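Local structure of cytochrome C (Thioalkalivibrio paradoxus ARh 1, 5N1T) at residues G40-N45 against G50-L55. The protein binds one covalently attached heme c and probably serves in electron transfer. Numbering follows the deposited sequence.
Sequences GCHGPN and GGIPSL. With HEC (heme c), chain F.
His-42 reaches from the last turn of helix 29-42 to the heme iron, passing between Leu-55 and Ile-52 of the loop that follows. His-42 CB lies 4.1 Å from Leu-55 CD2. CG, anti to the carbonyl carbon and beside the backbone N (chi1 -78°), directs the imidazole toward the heme; His-42 CG meets Leu-55 CD1 at 3.8 Å. The His-42 side chain crosses those of Ile-52 and Leu-55 at about a right angle. Leu-55 CD1 sits over one face, 3.6 Å from the His-42 ring centroid, in a CH-pi contact; Ile-52 CG2 lies against the opposite face, off centre over the ND1-CE1 side, 3.5 Å from His-42 CE1. At the ring edge, His-42 ND1 donates a hydrogen bond to Pro-53 O (2.9 Å, N-H...O 158°), the oxygen close to the imidazole plane. The bond probably makes the imidazole more electron-rich and, with the iron bond, helps hold the ring's rotation. CD2 and CE1 sit over porphyrin nitrogens NB and NA, and His-42 NE2 binds the iron at 1.9 Å, with Met-80 SD as the other protein ligand. At the heme edge, Cys-41 SG is joined covalently to the former vinyl group at CAC, while Cys-41 CB meets Ile-52 CD1 at 3.6 Å. Cys-38, Cys-41 and His-42 form the CXXCH motif of c-type cytochromes; the proline-bonded histidine and methionine ligand are as in class I cytochromes c.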
ATOM      1  N   GLY B  40      -5.517 -26.930  -4.161  1.00 50.99           N
ATOM      2  CA  GLY B  40      -5.128 -25.530  -4.025  1.00 46.12           C
ATOM      3  C   GLY B  40      -4.344 -25.258  -2.758  1.00 46.36           C
ATOM      4  O   GLY B  40      -3.294 -24.613  -2.826  1.00 54.19           O
ATOM      5  N   CYS B  41      -4.822 -25.757  -1.614  1.00 45.02           N
ATOM      6  CA  CYS B  41      -4.045 -25.699  -0.349  1.00 48.25           C
ATOM      7  C   CYS B  41      -3.263 -26.963  -0.042  1.00 51.18           C
ATOM      8  O   CYS B  41      -2.187 -26.876   0.562  1.00 50.71           O
ATOM      9  CB  CYS B  41      -4.916 -25.483   0.879  1.00 49.19           C
ATOM     10  SG  CYS B  41      -5.801 -23.925   1.068  1.00 52.23           S
ATOM     11  N   HIS B  42      -3.823 -28.128  -0.403  1.00 47.86           N
ATOM     12  CA  HIS B  42      -3.272 -29.406   0.063  1.00 44.58           C
ATOM     13  C   HIS B  42      -2.161 -29.935  -0.881  1.00 49.60           C
ATOM     14  O   HIS B  42      -1.510 -30.935  -0.567  1.00 51.91           O
ATOM     15  CB  HIS B  42      -4.381 -30.447   0.376  1.00 38.51           C
ATOM     16  CG  HIS B  42      -5.089 -30.242   1.696  1.00 36.41           C
ATOM     17  ND1 HIS B  42      -4.538 -30.614   2.913  1.00 37.27           N
ATOM     18  CD2 HIS B  42      -6.325 -29.753   1.985  1.00 34.66           C
ATOM     19  CE1 HIS B  42      -5.390 -30.339   3.892  1.00 36.36           C
ATOM     20  NE2 HIS B  42      -6.479 -29.805   3.360  1.00 39.15           N
ATOM     21  N   GLY B  43      -1.910 -29.237  -1.996  1.00 46.74           N
ATOM     22  CA  GLY B  43      -0.797 -29.580  -2.911  1.00 44.55           C
ATOM     23  C   GLY B  43      -1.281 -30.449  -4.042  1.00 46.62           C
ATOM     24  O   GLY B  43      -2.383 -30.973  -3.934  1.00 46.63           O
ATOM     25  N   PRO B  44      -0.459 -30.645  -5.114  1.00 54.12           N
ATOM     26  CA  PRO B  44      -0.997 -31.395  -6.283  1.00 52.00           C
ATOM     27  C   PRO B  44      -1.303 -32.815  -5.854  1.00 55.77           C
ATOM     28  O   PRO B  44      -0.474 -33.435  -5.164  1.00 55.16           O
ATOM     29  CB  PRO B  44       0.153 -31.371  -7.318  1.00 46.63           C
ATOM     30  CG  PRO B  44       1.336 -30.752  -6.625  1.00 50.41           C
ATOM     31  CD  PRO B  44       1.021 -30.538  -5.166  1.00 51.51           C
ATOM     32  N   ASN B  45      -2.506 -33.288  -6.201  1.00 62.23           N
ATOM     33  CA  ASN B  45      -3.036 -34.605  -5.776  1.00 65.21           C
ATOM     34  C   ASN B  45      -2.795 -35.025  -4.306  1.00 63.18           C
ATOM     35  O   ASN B  45      -2.494 -36.185  -4.017  1.00 77.77           O
ATOM     36  CB  ASN B  45      -2.608 -35.694  -6.778  1.00 75.03           C
ATOM     37  CG  ASN B  45      -3.613 -35.861  -7.908  1.00 86.76           C
ATOM     38  OD1 ASN B  45      -4.109 -36.966  -8.141  1.00 80.95           O
ATOM     39  ND2 ASN B  45      -3.946 -34.752  -8.599  1.00 90.94           N
ATOM     40  N   GLY B  50       4.390 -29.006   2.717  1.00 47.38           N
ATOM     41  CA  GLY B  50       4.542 -28.796   4.154  1.00 48.29           C
ATOM     42  C   GLY B  50       3.538 -27.820   4.724  1.00 48.58           C
ATOM     43  O   GLY B  50       2.795 -27.168   3.995  1.00 55.12           O
ATOM     44  N   GLY B  51       3.535 -27.716   6.039  1.00 44.98           N
ATOM     45  CA  GLY B  51       2.631 -26.856   6.760  1.00 43.80           C
ATOM     46  C   GLY B  51       1.272 -27.492   6.854  1.00 49.42           C
ATOM     47  O   GLY B  51       0.914 -28.094   7.886  1.00 56.11           O
ATOM     48  N   ILE B  52       0.513 -27.340   5.769  1.00 48.44           N
ATOM     49  CA  ILE B  52      -0.826 -27.888   5.661  1.00 47.42           C
ATOM     50  C   ILE B  52      -0.570 -29.396   5.522  1.00 49.86           C
ATOM     51  O   ILE B  52       0.335 -29.789   4.787  1.00 47.61           O
ATOM     52  CB  ILE B  52      -1.632 -27.266   4.461  1.00 42.88           C
ATOM     53  CG1 ILE B  52      -1.709 -25.715   4.556  1.00 41.02           C
ATOM     54  CG2 ILE B  52      -3.049 -27.840   4.399  1.00 41.02           C
ATOM     55  CD1 ILE B  52      -2.438 -25.001   3.416  1.00 33.50           C
ATOM     56  N   PRO B  53      -1.305 -30.243   6.271  1.00 52.16           N
ATOM     57  CA  PRO B  53      -1.032 -31.686   6.120  1.00 54.71           C
ATOM     58  C   PRO B  53      -1.359 -32.225   4.714  1.00 50.47           C
ATOM     59  O   PRO B  53      -2.015 -31.523   3.914  1.00 43.87           O
ATOM     60  CB  PRO B  53      -1.902 -32.332   7.201  1.00 52.45           C
ATOM     61  CG  PRO B  53      -2.945 -31.321   7.520  1.00 48.30           C
ATOM     62  CD  PRO B  53      -2.280 -29.985   7.342  1.00 51.27           C
ATOM     63  N   SER B  54      -0.834 -33.422   4.435  1.00 49.82           N
ATOM     64  CA  SER B  54      -0.993 -34.134   3.147  1.00 55.65           C
ATOM     65  C   SER B  54      -2.367 -34.804   3.075  1.00 57.51           C
ATOM     66  O   SER B  54      -3.053 -34.973   4.087  1.00 62.30           O
ATOM     67  CB  SER B  54       0.102 -35.195   2.929  1.00 51.18           C
ATOM     68  OG  SER B  54       1.325 -34.614   2.537  1.00 57.47           O
ATOM     69  N   LEU B  55      -2.777 -35.185   1.878  1.00 57.88           N
ATOM     70  CA  LEU B  55      -4.109 -35.723   1.721  1.00 65.57           C
ATOM     71  C   LEU B  55      -4.068 -37.135   1.128  1.00 73.29           C
ATOM     72  O   LEU B  55      -4.854 -38.009   1.518  1.00 78.33           O
ATOM     73  CB  LEU B  55      -4.937 -34.758   0.868  1.00 59.75           C
ATOM     74  CG  LEU B  55      -6.301 -34.395   1.431  1.00 57.84           C
ATOM     75  CD1 LEU B  55      -6.130 -33.714   2.784  1.00 52.82           C
ATOM     76  CD2 LEU B  55      -7.116 -33.545   0.453  1.00 51.08           C
TER
HETATM   77 FE   HEC F 901      -8.058 -29.052   4.042  1.00 39.37          FE
HETATM   78  CHA HEC F 901      -6.885 -30.065   7.160  1.00 49.23           C
HETATM   79  CHB HEC F 901      -9.310 -32.157   3.519  1.00 42.66           C
HETATM   80  CHC HEC F 901      -9.761 -27.876   1.224  1.00 44.34           C
HETATM   81  CHD HEC F 901      -6.446 -26.112   4.362  1.00 43.32           C
HETATM   82  NA  HEC F 901      -8.097 -30.802   5.174  1.00 46.07           N
HETATM   83  C1A HEC F 901      -7.565 -31.081   6.366  1.00 49.63           C
HETATM   84  C2A HEC F 901      -7.743 -32.476   6.858  1.00 50.23           C
HETATM   85  C3A HEC F 901      -8.488 -33.093   5.759  1.00 48.94           C
HETATM   86  C4A HEC F 901      -8.635 -31.969   4.806  1.00 47.92           C
HETATM   87  CMA HEC F 901      -9.012 -34.484   5.590  1.00 55.28           C
HETATM   88  CAA HEC F 901      -7.250 -33.081   8.149  1.00 52.26           C
HETATM   89  CBA HEC F 901      -5.866 -33.601   7.751  1.00 49.93           C
HETATM   90  CGA HEC F 901      -5.128 -34.393   8.821  1.00 55.23           C
HETATM   91  O1A HEC F 901      -5.474 -34.340  10.020  1.00 56.28           O
HETATM   92  O2A HEC F 901      -4.149 -35.092   8.470  1.00 55.61           O
HETATM   93  NB  HEC F 901      -9.339 -29.872   2.614  1.00 43.90           N
HETATM   94  C1B HEC F 901      -9.727 -31.166   2.558  1.00 41.10           C
HETATM   95  C2B HEC F 901     -10.617 -31.551   1.452  1.00 43.28           C
HETATM   96  C3B HEC F 901     -10.798 -30.279   0.760  1.00 46.12           C
HETATM   97  C4B HEC F 901      -9.953 -29.298   1.543  1.00 47.04           C
HETATM   98  CMB HEC F 901     -11.244 -32.876   1.118  1.00 42.19           C
HETATM   99  CAB HEC F 901     -11.692 -30.240  -0.426  1.00 46.56           C
HETATM  100  CBB HEC F 901     -12.033 -29.077  -1.273  1.00 53.98           C
HETATM  101  NC  HEC F 901      -8.094 -27.277   2.943  1.00 44.61           N
HETATM  102  C1C HEC F 901      -8.783 -26.953   1.825  1.00 44.63           C
HETATM  103  C2C HEC F 901      -8.530 -25.574   1.297  1.00 43.34           C
HETATM  104  C3C HEC F 901      -7.542 -25.065   2.283  1.00 46.74           C
HETATM  105  C4C HEC F 901      -7.349 -26.191   3.211  1.00 42.73           C
HETATM  106  CMC HEC F 901      -9.154 -24.933   0.093  1.00 45.72           C
HETATM  107  CAC HEC F 901      -6.769 -23.795   2.429  1.00 48.95           C
HETATM  108  CBC HEC F 901      -6.920 -22.580   1.598  1.00 61.15           C
HETATM  109  ND  HEC F 901      -6.876 -28.232   5.517  1.00 40.75           N
HETATM  110  C1D HEC F 901      -6.344 -27.015   5.519  1.00 42.34           C
HETATM  111  C2D HEC F 901      -5.568 -26.676   6.735  1.00 44.49           C
HETATM  112  C3D HEC F 901      -5.701 -27.887   7.561  1.00 46.95           C
HETATM  113  C4D HEC F 901      -6.530 -28.740   6.702  1.00 46.18           C
HETATM  114  CMD HEC F 901      -4.801 -25.439   7.054  1.00 42.75           C
HETATM  115  CAD HEC F 901      -5.177 -28.181   8.930  1.00 40.84           C
HETATM  116  CBD HEC F 901      -6.428 -28.035   9.791  1.00 43.64           C
HETATM  117  CGD HEC F 901      -6.789 -26.616  10.180  1.00 47.96           C
HETATM  118  O1D HEC F 901      -6.018 -25.965  10.921  1.00 48.97           O
HETATM  119  O2D HEC F 901      -7.871 -26.144   9.765  1.00 54.56           O